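Local coordinates for CmeC (PDB 4MT4), which probably acts as the trimeric outer membrane channel of a multidrug efflux system, a duct through which substrates would leave the cell, at residues B[91-96]-B[110-115]; B[117-122]-B[303-308]; B[185-190]-B[206-211]. All coordinates share one frame; numbering follows the deposited sequence.

Contact 1. Residues B[91-96]-B[110-115]; sequences GSRAKT and YGNDFK. With C8E ((hydroxyethyloxy)tri(ethyloxy)octane), chain N; C8E ((hydroxyethyloxy)tri(ethyloxy)octane), chain H.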
loop_
_atom_site.group_PDB
_atom_site.type_symbol
_atom_site.label_atom_id
_atom_site.label_comp_id
_atom_site.label_asym_id
_atom_site.label_seq_id
_atom_site.Cartn_x
_atom_site.Cartn_y
_atom_site.Cartn_z
ATOM N N GLY B 91 -37.331 -26.672 -27.952
ATOM C CA GLY B 91 -38.721 -26.971 -28.235
ATOM C C GLY B 91 -39.593 -25.817 -27.785
ATOM O O GLY B 91 -39.406 -25.280 -26.696
ATOM N N SER B 92 -40.540 -25.425 -28.629
ATOM C CA SER B 92 -41.406 -24.297 -28.316
ATOM C C SER B 92 -42.791 -24.441 -28.933
ATOM O O SER B 92 -42.950 -24.998 -30.018
ATOM C CB SER B 92 -40.764 -22.990 -28.784
ATOM O OG SER B 92 -40.523 -23.008 -30.179
ATOM N N ARG B 93 -43.793 -23.934 -28.225
ATOM C CA ARG B 93 -45.165 -23.919 -28.712
ATOM C C ARG B 93 -45.682 -22.488 -28.690
ATOM O O ARG B 93 -45.368 -21.733 -27.773
ATOM C CB ARG B 93 -46.052 -24.830 -27.863
ATOM C CG ARG B 93 -47.522 -24.801 -28.242
ATOM C CD ARG B 93 -48.252 -26.017 -27.700
ATOM N NE ARG B 93 -49.667 -26.014 -28.060
ATOM C CZ ARG B 93 -50.144 -26.439 -29.225
ATOM N NH1 ARG B 93 -49.318 -26.898 -30.156
ATOM N NH2 ARG B 93 -51.448 -26.400 -29.461
ATOM N N ALA B 94 -46.461 -22.111 -29.697
ATOM C CA ALA B 94 -46.934 -20.735 -29.799
ATOM C C ALA B 94 -48.355 -20.632 -30.337
ATOM O O ALA B 94 -48.726 -21.316 -31.290
ATOM C CB ALA B 94 -45.992 -19.923 -30.674
ATOM N N LYS B 95 -49.148 -19.770 -29.710
ATOM C CA LYS B 95 -50.445 -19.394 -30.251
ATOM C C LYS B 95 -50.290 -18.109 -31.047
ATOM O O LYS B 95 -50.287 -17.015 -30.484
ATOM C CB LYS B 95 -51.484 -19.212 -29.145
ATOM C CG LYS B 95 -52.850 -18.784 -29.666
ATOM C CD LYS B 95 -53.878 -18.622 -28.553
ATOM C CE LYS B 95 -53.788 -17.258 -27.891
ATOM N NZ LYS B 95 -54.842 -17.089 -26.849
ATOM N N THR B 96 -50.143 -18.244 -32.359
ATOM C CA THR B 96 -49.986 -17.086 -33.223
ATOM C C THR B 96 -51.336 -16.416 -33.443
ATOM O O THR B 96 -52.302 -17.059 -33.851
ATOM C CB THR B 96 -49.359 -17.473 -34.572
ATOM O OG1 THR B 96 -48.044 -18.001 -34.350
ATOM C CG2 THR B 96 -49.262 -16.261 -35.483
ATOM N N TYR B 110 -52.097 -22.479 -33.709
ATOM C CA TYR B 110 -51.240 -23.150 -32.739
ATOM C C TYR B 110 -50.206 -23.985 -33.484
ATOM O O TYR B 110 -50.546 -24.702 -34.423
ATOM C CB TYR B 110 -52.061 -24.035 -31.795
ATOM C CG TYR B 110 -53.125 -23.295 -31.017
ATOM C CD1 TYR B 110 -54.391 -23.096 -31.552
ATOM C CD2 TYR B 110 -52.868 -22.800 -29.744
ATOM C CE1 TYR B 110 -55.368 -22.422 -30.846
ATOM C CE2 TYR B 110 -53.839 -22.126 -29.030
ATOM C CZ TYR B 110 -55.088 -21.939 -29.587
ATOM O OH TYR B 110 -56.060 -21.267 -28.881
ATOM N N GLY B 111 -48.946 -23.887 -33.074
ATOM C CA GLY B 111 -47.878 -24.607 -33.745
ATOM C C GLY B 111 -46.658 -24.862 -32.882
ATOM O O GLY B 111 -46.433 -24.179 -31.882
ATOM N N ASN B 112 -45.863 -25.852 -33.274
ATOM C CA ASN B 112 -44.661 -26.206 -32.532
ATOM C C ASN B 112 -43.407 -26.070 -33.382
ATOM O O ASN B 112 -43.484 -25.943 -34.603
ATOM C CB ASN B 112 -44.766 -27.633 -31.993
ATOM C CG ASN B 112 -45.919 -27.807 -31.032
ATOM O OD1 ASN B 112 -46.296 -26.876 -30.325
ATOM N ND2 ASN B 112 -46.487 -29.006 -31.001
ATOM N N ASP B 113 -42.254 -26.102 -32.722
ATOM C CA ASP B 113 -40.968 -26.039 -33.406
ATOM C C ASP B 113 -39.885 -26.716 -32.572
ATOM O O ASP B 113 -39.554 -26.264 -31.477
ATOM C CB ASP B 113 -40.579 -24.589 -33.698
ATOM C CG ASP B 113 -39.385 -24.480 -34.627
ATOM O OD1 ASP B 113 -39.219 -25.366 -35.493
ATOM O OD2 ASP B 113 -38.614 -23.508 -34.492
ATOM N N PHE B 114 -39.340 -27.808 -33.096
ATOM C CA PHE B 114 -38.293 -28.541 -32.400
ATOM C C PHE B 114 -36.992 -28.507 -33.195
ATOM O O PHE B 114 -36.986 -28.765 -34.396
ATOM C CB PHE B 114 -38.726 -29.986 -32.149
ATOM C CG PHE B 114 -39.965 -30.110 -31.305
ATOM C CD1 PHE B 114 -39.886 -30.069 -29.922
ATOM C CD2 PHE B 114 -41.207 -30.266 -31.897
ATOM C CE1 PHE B 114 -41.024 -30.181 -29.145
ATOM C CE2 PHE B 114 -42.349 -30.379 -31.126
ATOM C CZ PHE B 114 -42.256 -30.337 -29.748
ATOM N N LYS B 115 -35.894 -28.180 -32.519
ATOM C CA LYS B 115 -34.589 -28.105 -33.166
ATOM C C LYS B 115 -33.540 -28.924 -32.419
ATOM O O LYS B 115 -33.668 -29.174 -31.220
ATOM C CB LYS B 115 -34.131 -26.651 -33.277
ATOM C CG LYS B 115 -35.026 -25.772 -34.139
ATOM C CD LYS B 115 -34.555 -24.327 -34.104
ATOM C CE LYS B 115 -35.403 -23.438 -34.998
ATOM N NZ LYS B 115 -35.001 -22.009 -34.880
HETATM C C1 C8E N . -40.100 -26.285 -14.897
HETATM C C2 C8E N . -39.852 -27.156 -16.083
HETATM C C3 C8E N . -40.796 -27.037 -17.231
HETATM C C4 C8E N . -40.402 -27.668 -18.522
HETATM C C5 C8E N . -40.989 -27.094 -19.767
HETATM C C6 C8E N . -40.123 -27.058 -20.979
HETATM C C7 C8E N . -40.475 -26.079 -22.046
HETATM C C8 C8E N . -40.660 -26.602 -23.429
HETATM O O9 C8E N . -41.921 -26.523 -23.977
HETATM C C10 C8E N . -42.066 -26.651 -25.341
HETATM C C11 C8E N . -43.437 -26.892 -25.869
HETATM O O12 C8E N . -43.989 -28.134 -25.649
HETATM C C13 C8E N . -44.589 -28.798 -26.695
HETATM C C14 C8E N . -45.669 -29.768 -26.362
HETATM O O15 C8E N . -46.155 -30.545 -27.389
HETATM C C16 C8E N . -45.286 -31.368 -28.072
HETATM C C17 C8E N . -45.830 -32.138 -29.224
HETATM O O18 C8E N . -44.945 -32.544 -30.197
HETATM C C19 C8E N . -45.433 -32.943 -31.419
HETATM C C20 C8E N . -46.561 -32.161 -32.002
HETATM O O21 C8E N . -46.293 -31.306 -33.053
HETATM C C1 C8E H . -48.242 -15.170 -15.744
HETATM C C2 C8E H . -49.529 -15.735 -16.245
HETATM C C3 C8E H . -49.463 -16.780 -17.305
HETATM C C4 C8E H . -50.751 -17.239 -17.899
HETATM C C5 C8E H . -50.710 -18.442 -18.775
HETATM C C6 C8E H . -51.843 -18.637 -19.723
HETATM C C7 C8E H . -51.880 -19.923 -20.471
HETATM C C8 C8E H . -52.847 -20.039 -21.598
HETATM O O9 C8E H . -53.395 -21.284 -21.810
HETATM C C10 C8E H . -53.758 -21.655 -23.085
HETATM C C11 C8E H . -54.496 -22.938 -23.244
HETATM O O12 C8E H . -54.953 -23.267 -24.499
HETATM C C13 C8E H . -55.315 -22.275 -25.386
HETATM C C14 C8E H . -56.749 -22.174 -25.787
HETATM O O15 C8E H . -57.612 -21.514 -24.938
HETATM C C16 C8E H . -58.936 -21.380 -25.294
HETATM C C17 C8E H . -59.222 -20.864 -26.662
HETATM O O18 C8E H . -59.769 -19.603 -26.774
HETATM C C19 C8E H . -59.430 -18.621 -25.867
HETATM C C20 C8E H . -58.230 -17.782 -26.151
HETATM O O21 C8E H . -57.981 -16.716 -25.309
#
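With CG anti to the backbone N (chi1 176°) and the chain extended to NE, Arg-93 sends its guanidinium along the neighbouring strand, while Asn-112, its CG beside the backbone N (chi1 -62°), turns OD1 back to meet it. Arg-93 NH1 gives a fairly straight hydrogen bond to Asn-112 OD1 at 3.0 Å; the oxygen lies near the guanidinium plane, but the donor stands above the plane of the amide carbonyl. The other end of the amide is held too, since Asn-112 ND2 donates to O21 of a bound C8E detergent at 3.1 Å. Arg-93 NH2 lies 3.4 Å from Tyr-110 CB; the guanidinium and phenol planes are only 13° apart, but the two groups cross obliquely. Lys-95 runs alongside that ring, extended through chi1 and chi2 so that CD comes 3.4 Å from Tyr-110 OH. Beneath them the backbones pair in both directions, Ser-92 with Asp-113 and Ala-94 with Gly-111. Gly-91 lets the Phe-114 ring lean in, CD1 lying 3.7 Å from Gly-91 CA. A strand of the second subunit continues the sheet beyond 91-96. Such a ladder, running on between subunits, is characteristic of the shared trimeric beta barrel of outer membrane factors.

Contact 2. Residues B[117-122]-B[303-308]; sequences GLNLSY and TGLLGF. With C8E ((hydroxyethyloxy)tri(ethyloxy)octane), chain Q; C8E ((hydroxyethyloxy)tri(ethyloxy)octane), chain P.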
loop_
_atom_site.group_PDB
_atom_site.type_symbol
_atom_site.label_atom_id
_atom_site.label_comp_id
_atom_site.label_asym_id
_atom_site.label_seq_id
_atom_site.Cartn_x
_atom_site.Cartn_y
_atom_site.Cartn_z
ATOM N N GLY B 117 -29.052 -29.909 -33.156
ATOM C CA GLY B 117 -27.892 -30.023 -34.024
ATOM C C GLY B 117 -26.609 -29.408 -33.494
ATOM O O GLY B 117 -26.576 -28.866 -32.389
ATOM N N LEU B 118 -25.544 -29.500 -34.288
ATOM C CA LEU B 118 -24.260 -28.900 -33.933
ATOM C C LEU B 118 -24.171 -27.464 -34.437
ATOM O O LEU B 118 -24.690 -27.139 -35.504
ATOM C CB LEU B 118 -23.093 -29.714 -34.500
ATOM C CG LEU B 118 -22.875 -31.151 -34.014
ATOM C CD1 LEU B 118 -23.279 -31.319 -32.552
ATOM C CD2 LEU B 118 -23.595 -32.152 -34.907
ATOM N N ASN B 119 -23.501 -26.608 -33.671
ATOM C CA ASN B 119 -23.353 -25.210 -34.054
ATOM C C ASN B 119 -21.898 -24.796 -34.252
ATOM O O ASN B 119 -21.025 -25.156 -33.465
ATOM C CB ASN B 119 -24.006 -24.303 -33.010
ATOM C CG ASN B 119 -25.495 -24.549 -32.876
ATOM O OD1 ASN B 119 -25.944 -25.218 -31.945
ATOM N ND2 ASN B 119 -26.270 -24.013 -33.811
ATOM N N LEU B 120 -21.651 -24.038 -35.313
ATOM C CA LEU B 120 -20.332 -23.477 -35.570
ATOM C C LEU B 120 -20.343 -21.973 -35.337
ATOM O O LEU B 120 -21.229 -21.270 -35.814
ATOM C CB LEU B 120 -19.879 -23.784 -36.998
ATOM C CG LEU B 120 -18.679 -22.984 -37.515
ATOM C CD1 LEU B 120 -17.385 -23.479 -36.889
ATOM C CD2 LEU B 120 -18.604 -23.024 -39.036
ATOM N N SER B 121 -19.360 -21.485 -34.593
ATOM C CA SER B 121 -19.190 -20.052 -34.394
ATOM C C SER B 121 -17.710 -19.695 -34.466
ATOM O O SER B 121 -16.907 -20.177 -33.666
ATOM C CB SER B 121 -19.785 -19.610 -33.057
ATOM O OG SER B 121 -19.163 -20.277 -31.972
ATOM N N TYR B 122 -17.353 -18.860 -35.435
ATOM C CA TYR B 122 -15.958 -18.500 -35.657
ATOM C C TYR B 122 -15.813 -17.034 -36.046
ATOM O O TYR B 122 -16.405 -16.575 -37.021
ATOM C CB TYR B 122 -15.345 -19.389 -36.742
ATOM C CG TYR B 122 -13.840 -19.283 -36.853
ATOM C CD1 TYR B 122 -13.068 -18.870 -35.773
ATOM C CD2 TYR B 122 -13.191 -19.586 -38.044
ATOM C CE1 TYR B 122 -11.693 -18.771 -35.874
ATOM C CE2 TYR B 122 -11.817 -19.487 -38.155
ATOM C CZ TYR B 122 -11.073 -19.080 -37.066
ATOM O OH TYR B 122 -9.704 -18.981 -37.171
ATOM N N THR B 303 -20.957 -18.476 -39.007
ATOM C CA THR B 303 -21.857 -19.363 -38.279
ATOM C C THR B 303 -22.265 -20.551 -39.143
ATOM O O THR B 303 -22.390 -20.432 -40.359
ATOM C CB THR B 303 -23.122 -18.626 -37.800
ATOM O OG1 THR B 303 -23.753 -17.977 -38.909
ATOM C CG2 THR B 303 -22.768 -17.587 -36.745
ATOM N N GLY B 304 -22.463 -21.699 -38.507
ATOM C CA GLY B 304 -22.852 -22.904 -39.215
ATOM C C GLY B 304 -23.716 -23.810 -38.361
ATOM O O GLY B 304 -23.516 -23.909 -37.150
ATOM N N LEU B 305 -24.682 -24.465 -38.996
ATOM C CA LEU B 305 -25.570 -25.386 -38.299
ATOM C C LEU B 305 -25.692 -26.703 -39.055
ATOM O O LEU B 305 -25.760 -26.718 -40.283
ATOM C CB LEU B 305 -26.955 -24.761 -38.108
ATOM C CG LEU B 305 -28.064 -25.682 -37.586
ATOM C CD1 LEU B 305 -27.802 -26.083 -36.142
ATOM C CD2 LEU B 305 -29.433 -25.033 -37.726
ATOM N N LEU B 306 -25.708 -27.803 -38.313
ATOM C CA LEU B 306 -25.971 -29.117 -38.884
ATOM C C LEU B 306 -26.811 -29.933 -37.913
ATOM O O LEU B 306 -26.329 -30.337 -36.856
ATOM C CB LEU B 306 -24.672 -29.853 -39.207
ATOM C CG LEU B 306 -24.865 -31.267 -39.762
ATOM C CD1 LEU B 306 -25.626 -31.236 -41.082
ATOM C CD2 LEU B 306 -23.531 -31.980 -39.919
ATOM N N GLY B 307 -28.069 -30.167 -38.268
ATOM C CA GLY B 307 -28.952 -30.917 -37.399
ATOM C C GLY B 307 -30.353 -31.138 -37.929
ATOM O O GLY B 307 -30.539 -31.526 -39.082
ATOM N N PHE B 308 -31.344 -30.892 -37.076
ATOM C CA PHE B 308 -32.726 -31.228 -37.394
ATOM C C PHE B 308 -33.719 -30.130 -37.014
ATOM O O PHE B 308 -33.484 -29.354 -36.086
ATOM C CB PHE B 308 -33.121 -32.532 -36.694
ATOM C CG PHE B 308 -32.231 -33.700 -37.025
ATOM C CD1 PHE B 308 -32.496 -34.502 -38.122
ATOM C CD2 PHE B 308 -31.134 -34.000 -36.232
ATOM C CE1 PHE B 308 -31.681 -35.576 -38.427
ATOM C CE2 PHE B 308 -30.315 -35.073 -36.533
ATOM C CZ PHE B 308 -30.590 -35.863 -37.633
HETATM C C1 C8E Q . -25.731 -33.927 -45.887
HETATM C C2 C8E Q . -25.267 -33.824 -44.473
HETATM C C3 C8E Q . -25.374 -35.038 -43.615
HETATM C C4 C8E Q . -26.345 -35.001 -42.484
HETATM C C5 C8E Q . -25.966 -35.704 -41.226
HETATM C C6 C8E Q . -26.842 -35.504 -40.036
HETATM C C7 C8E Q . -26.204 -35.530 -38.689
HETATM C C8 C8E Q . -26.942 -34.856 -37.581
HETATM O O9 C8E Q . -26.224 -34.392 -36.500
HETATM C C10 C8E Q . -26.881 -33.670 -35.526
HETATM C C11 C8E Q . -26.586 -33.990 -34.100
HETATM O O12 C8E Q . -27.197 -33.214 -33.139
HETATM C C13 C8E Q . -26.534 -32.926 -31.966
HETATM C C14 C8E Q . -27.338 -32.927 -30.710
HETATM O O15 C8E Q . -27.140 -31.894 -29.819
HETATM C C16 C8E Q . -26.971 -32.185 -28.483
HETATM C C17 C8E Q . -27.403 -31.167 -27.485
HETATM O O18 C8E Q . -27.475 -31.546 -26.161
HETATM C C19 C8E Q . -26.545 -32.419 -25.635
HETATM C C20 C8E Q . -26.987 -33.798 -25.272
HETATM O O21 C8E Q . -26.021 -34.771 -25.103
HETATM C C1 C8E P . -20.953 -27.294 -37.331
HETATM C C2 C8E P . -21.584 -27.771 -38.595
HETATM C C3 C8E P . -21.682 -26.810 -39.731
HETATM C C4 C8E P . -22.187 -27.327 -41.035
HETATM C C5 C8E P . -22.241 -26.375 -42.181
HETATM C C6 C8E P . -22.844 -26.875 -43.447
HETATM C C7 C8E P . -22.502 -26.175 -44.717
HETATM C C8 C8E P . -22.668 -26.960 -45.973
HETATM O O9 C8E P . -23.245 -26.333 -47.056
HETATM C C10 C8E P . -22.453 -25.609 -47.921
HETATM C C11 C8E P . -22.489 -26.000 -49.360
HETATM O O12 C8E P . -22.950 -25.068 -50.266
HETATM C C13 C8E P . -23.965 -25.399 -51.140
HETATM C C14 C8E P . -23.923 -26.723 -51.824
HETATM O O15 C8E P . -25.104 -27.177 -52.368
HETATM C C16 C8E P . -25.127 -27.614 -53.673
HETATM C C17 C8E P . -26.459 -27.757 -54.332
HETATM O O18 C8E P . -27.152 -28.935 -54.143
HETATM C C19 C8E P . -28.399 -29.093 -54.715
HETATM C C20 C8E P . -28.739 -30.406 -55.337
HETATM O O21 C8E P . -29.928 -30.500 -56.039
HETATM O O HOH W 1 -25.583 -21.768 -35.410
#
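Strands 109-124 and 299-310, from the two halves of the chain, meet here as antiparallel neighbours in the outer membrane beta barrel. Leu-305 shows how one side chain serves such a seam. Its CB lies 4.2 Å from Leu-118 O; CG stands anti to the backbone N (chi1 171°), and chi2 of 68° turns CD1 back toward the partner strand. That methyl, Leu-305 CD1, reaches to 3.3 Å from Leu-118 O and also lies beside the Asn-119 amide, whose ND2 is 3.5 Å away. Asn-119 OD1 is in turn hydrogen-bonded to Ser-88 OG on the next strand. On the face carrying Leu-118, Leu-120 and Leu-306, leucine carbons meet detergent: Leu-118 CD2 touches the head-group carbon C11 of one C8E, and Leu-306 CB lies near the alkyl carbon C2 of a second. Paired backbone bonds join Leu-118 to Leu-306 and Leu-120 to Gly-304, the Leu-120 N to Gly-304 O bond using a carbonyl lone pair. Where the chain turns a corner, Gly-117 CA and Gly-307 CA come within 3.6 Å, an approach that relies on neither glycine having a side chain. A water accepts from Asn-119 ND2 at 2.8 Å and donates a weak bond to Gly-304 O.

Contact 3. Residues B[185-190]-B[206-211]; sequences EIYRIN and QARANL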
loop_
_atom_site.group_PDB
_atom_site.type_symbol
_atom_site.label_atom_id
_atom_site.label_comp_id
_atom_site.label_asym_id
_atom_site.label_seq_id
_atom_site.Cartn_x
_atom_site.Cartn_y
_atom_site.Cartn_z
ATOM N N GLU B 185 27.884 -8.158 40.032
ATOM C CA GLU B 185 29.015 -8.462 40.898
ATOM C C GLU B 185 29.595 -7.184 41.488
ATOM O O GLU B 185 29.998 -7.156 42.649
ATOM C CB GLU B 185 30.094 -9.227 40.128
ATOM C CG GLU B 185 31.338 -9.552 40.945
ATOM C CD GLU B 185 31.055 -10.499 42.098
ATOM O OE1 GLU B 185 30.064 -11.256 42.022
ATOM O OE2 GLU B 185 31.827 -10.487 43.081
ATOM N N ILE B 186 29.636 -6.130 40.682
ATOM C CA ILE B 186 30.118 -4.833 41.138
ATOM C C ILE B 186 29.257 -4.311 42.286
ATOM O O ILE B 186 29.776 -3.840 43.299
ATOM C CB ILE B 186 30.135 -3.802 39.990
ATOM C CG1 ILE B 186 31.256 -4.126 39.000
ATOM C CG2 ILE B 186 30.313 -2.392 40.534
ATOM C CD1 ILE B 186 31.249 -3.254 37.762
ATOM N N TYR B 187 27.943 -4.414 42.129
ATOM C CA TYR B 187 27.018 -3.952 43.157
ATOM C C TYR B 187 27.113 -4.803 44.422
ATOM O O TYR B 187 27.033 -4.279 45.533
ATOM C CB TYR B 187 25.581 -3.955 42.634
ATOM C CG TYR B 187 24.571 -3.589 43.696
ATOM C CD1 TYR B 187 24.435 -2.278 44.128
ATOM C CD2 TYR B 187 23.760 -4.558 44.275
ATOM C CE1 TYR B 187 23.520 -1.938 45.104
ATOM C CE2 TYR B 187 22.842 -4.229 45.251
ATOM C CZ TYR B 187 22.725 -2.918 45.663
ATOM O OH TYR B 187 21.811 -2.583 46.635
ATOM N N ARG B 188 27.285 -6.110 44.248
ATOM C CA ARG B 188 27.390 -7.027 45.379
ATOM C C ARG B 188 28.598 -6.683 46.244
ATOM O O ARG B 188 28.532 -6.736 47.470
ATOM C CB ARG B 188 27.489 -8.476 44.897
ATOM C CG ARG B 188 27.347 -9.510 46.003
ATOM C CD ARG B 188 27.768 -10.889 45.526
ATOM N NE ARG B 188 29.200 -10.950 45.257
ATOM C CZ ARG B 188 30.113 -11.305 46.155
ATOM N NH1 ARG B 188 29.740 -11.634 47.385
ATOM N NH2 ARG B 188 31.397 -11.334 45.827
ATOM N N ILE B 189 29.699 -6.325 45.591
ATOM C CA ILE B 189 30.911 -5.922 46.294
ATOM C C ILE B 189 30.689 -4.617 47.053
ATOM O O ILE B 189 31.037 -4.504 48.229
ATOM C CB ILE B 189 32.098 -5.752 45.323
ATOM C CG1 ILE B 189 32.456 -7.091 44.676
ATOM C CG2 ILE B 189 33.307 -5.185 46.049
ATOM C CD1 ILE B 189 32.813 -8.175 45.668
ATOM N N ASN B 190 30.098 -3.638 46.375
ATOM C CA ASN B 190 29.836 -2.338 46.982
ATOM C C ASN B 190 28.755 -2.394 48.058
ATOM O O ASN B 190 28.690 -1.522 48.923
ATOM C CB ASN B 190 29.448 -1.320 45.907
ATOM C CG ASN B 190 30.655 -0.737 45.198
ATOM O OD1 ASN B 190 31.160 0.319 45.580
ATOM N ND2 ASN B 190 31.128 -1.426 44.165
ATOM N N GLN B 206 25.567 4.674 42.923
ATOM C CA GLN B 206 26.124 4.646 41.575
ATOM C C GLN B 206 26.256 3.215 41.066
ATOM O O GLN B 206 26.046 2.942 39.885
ATOM C CB GLN B 206 27.482 5.345 41.534
ATOM C CG GLN B 206 27.404 6.858 41.673
ATOM C CD GLN B 206 28.750 7.531 41.495
ATOM O OE1 GLN B 206 29.776 7.030 41.957
ATOM N NE2 GLN B 206 28.754 8.672 40.815
ATOM N N ALA B 207 26.604 2.303 41.967
ATOM C CA ALA B 207 26.713 0.890 41.623
ATOM C C ALA B 207 25.333 0.294 41.365
ATOM O O ALA B 207 25.173 -0.589 40.522
ATOM C CB ALA B 207 27.425 0.126 42.730
ATOM N N ARG B 208 24.338 0.789 42.094
ATOM C CA ARG B 208 22.970 0.307 41.945
ATOM C C ARG B 208 22.326 0.858 40.676
ATOM O O ARG B 208 21.645 0.131 39.952
ATOM C CB ARG B 208 22.133 0.683 43.168
ATOM C CG ARG B 208 20.655 0.358 43.033
ATOM C CD ARG B 208 20.039 -0.033 44.367
ATOM N NE ARG B 208 19.675 -1.447 44.395
ATOM C CZ ARG B 208 18.490 -1.921 44.026
ATOM N NH1 ARG B 208 17.544 -1.092 43.603
ATOM N NH2 ARG B 208 18.247 -3.223 44.080
ATOM N N ALA B 209 22.546 2.143 40.414
ATOM C CA ALA B 209 22.051 2.780 39.197
ATOM C C ALA B 209 22.632 2.092 37.970
ATOM O O ALA B 209 21.943 1.888 36.971
ATOM C CB ALA B 209 22.394 4.262 39.189
ATOM N N ASN B 210 23.908 1.732 38.059
ATOM C CA ASN B 210 24.589 1.026 36.984
ATOM C C ASN B 210 24.017 -0.376 36.785
ATOM O O ASN B 210 23.889 -0.850 35.659
ATOM C CB ASN B 210 26.090 0.952 37.271
ATOM C CG ASN B 210 26.856 0.232 36.184
ATOM O OD1 ASN B 210 27.178 0.813 35.147
ATOM N ND2 ASN B 210 27.160 -1.040 36.416
ATOM N N LEU B 211 23.665 -1.023 37.891
ATOM C CA LEU B 211 23.090 -2.363 37.861
ATOM C C LEU B 211 21.731 -2.356 37.159
ATOM O O LEU B 211 21.477 -3.176 36.274
ATOM C CB LEU B 211 22.959 -2.913 39.286
ATOM C CG LEU B 211 22.775 -4.413 39.558
ATOM C CD1 LEU B 211 21.443 -4.669 40.251
ATOM C CD2 LEU B 211 22.910 -5.275 38.303
#
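Two antiparallel helices, 129-195 and 201-236, come within 8.8 Å of each other here, measured between the axes of the short segments, with the small Ala-207 at the closest CA approach, to Tyr-187. Its CB is a low bump received between three side chains of the opposite helix: Asn-190 CB lies 4.0 Å from Ala-207 CB, Tyr-187 CD1 4.1 Å, and Ile-186 CG2 slightly farther off. Tyr-187 is the large protrusion. With CG anti to the backbone N (chi1 175°), its ring slides past Ala-207 and settles along Arg-208, so that CE1 packs 3.5 Å from Arg-208 CB. Behind the ring, Tyr-187 CB meets Leu-211 CG at 4.2 Å, one helical turn on from Ala-207. Arg-208 follows the ring in the same direction, bending at chi2 and chi3; the hydrogen bond from Arg-208 NE to Tyr-187 OH is weak, at 3.3 Å. Asn-190 folds back on its own helix, where ND2 donates almost straight (177°) to Ile-186 O. Helix 411-445 covers the Ile-186 side, and the second subunit packs against Arg-208. The pairing, with 206-211 in a predicted coiled coil, is consistent with the TolC-like helical tunnel of outer membrane factors. Its chemistry is mainly apolar: buried Asn-190 gives one N-H of ND2 to its own helix, and the single weak Arg-208 to Tyr-187 link probably adds little to the hold between helices.

Contacts 1 and 2 are successive seams of one sheet: strand 109-124 pairs with 84-96 in the first and with 299-310 in the second. Their centres lie about 21 Å apart, and they touch where Lys-115 CB packs 4.0 Å from Phe-308 O. Both carry C8E detergent, while the bound 3PK, a diester ligand, lies about 12 Å from the Leu-120 side chain of contact 2. Contact 3 belongs to the other end of the molecule, its centre about 104 Å from that of contact 1 and about 96 Å from that of contact 2, yet strand 109-124 leads directly into its helix 129-195. Contacts 1 and 3 also touch the second subunit, so trimer assembly involves both barrel and helical regions.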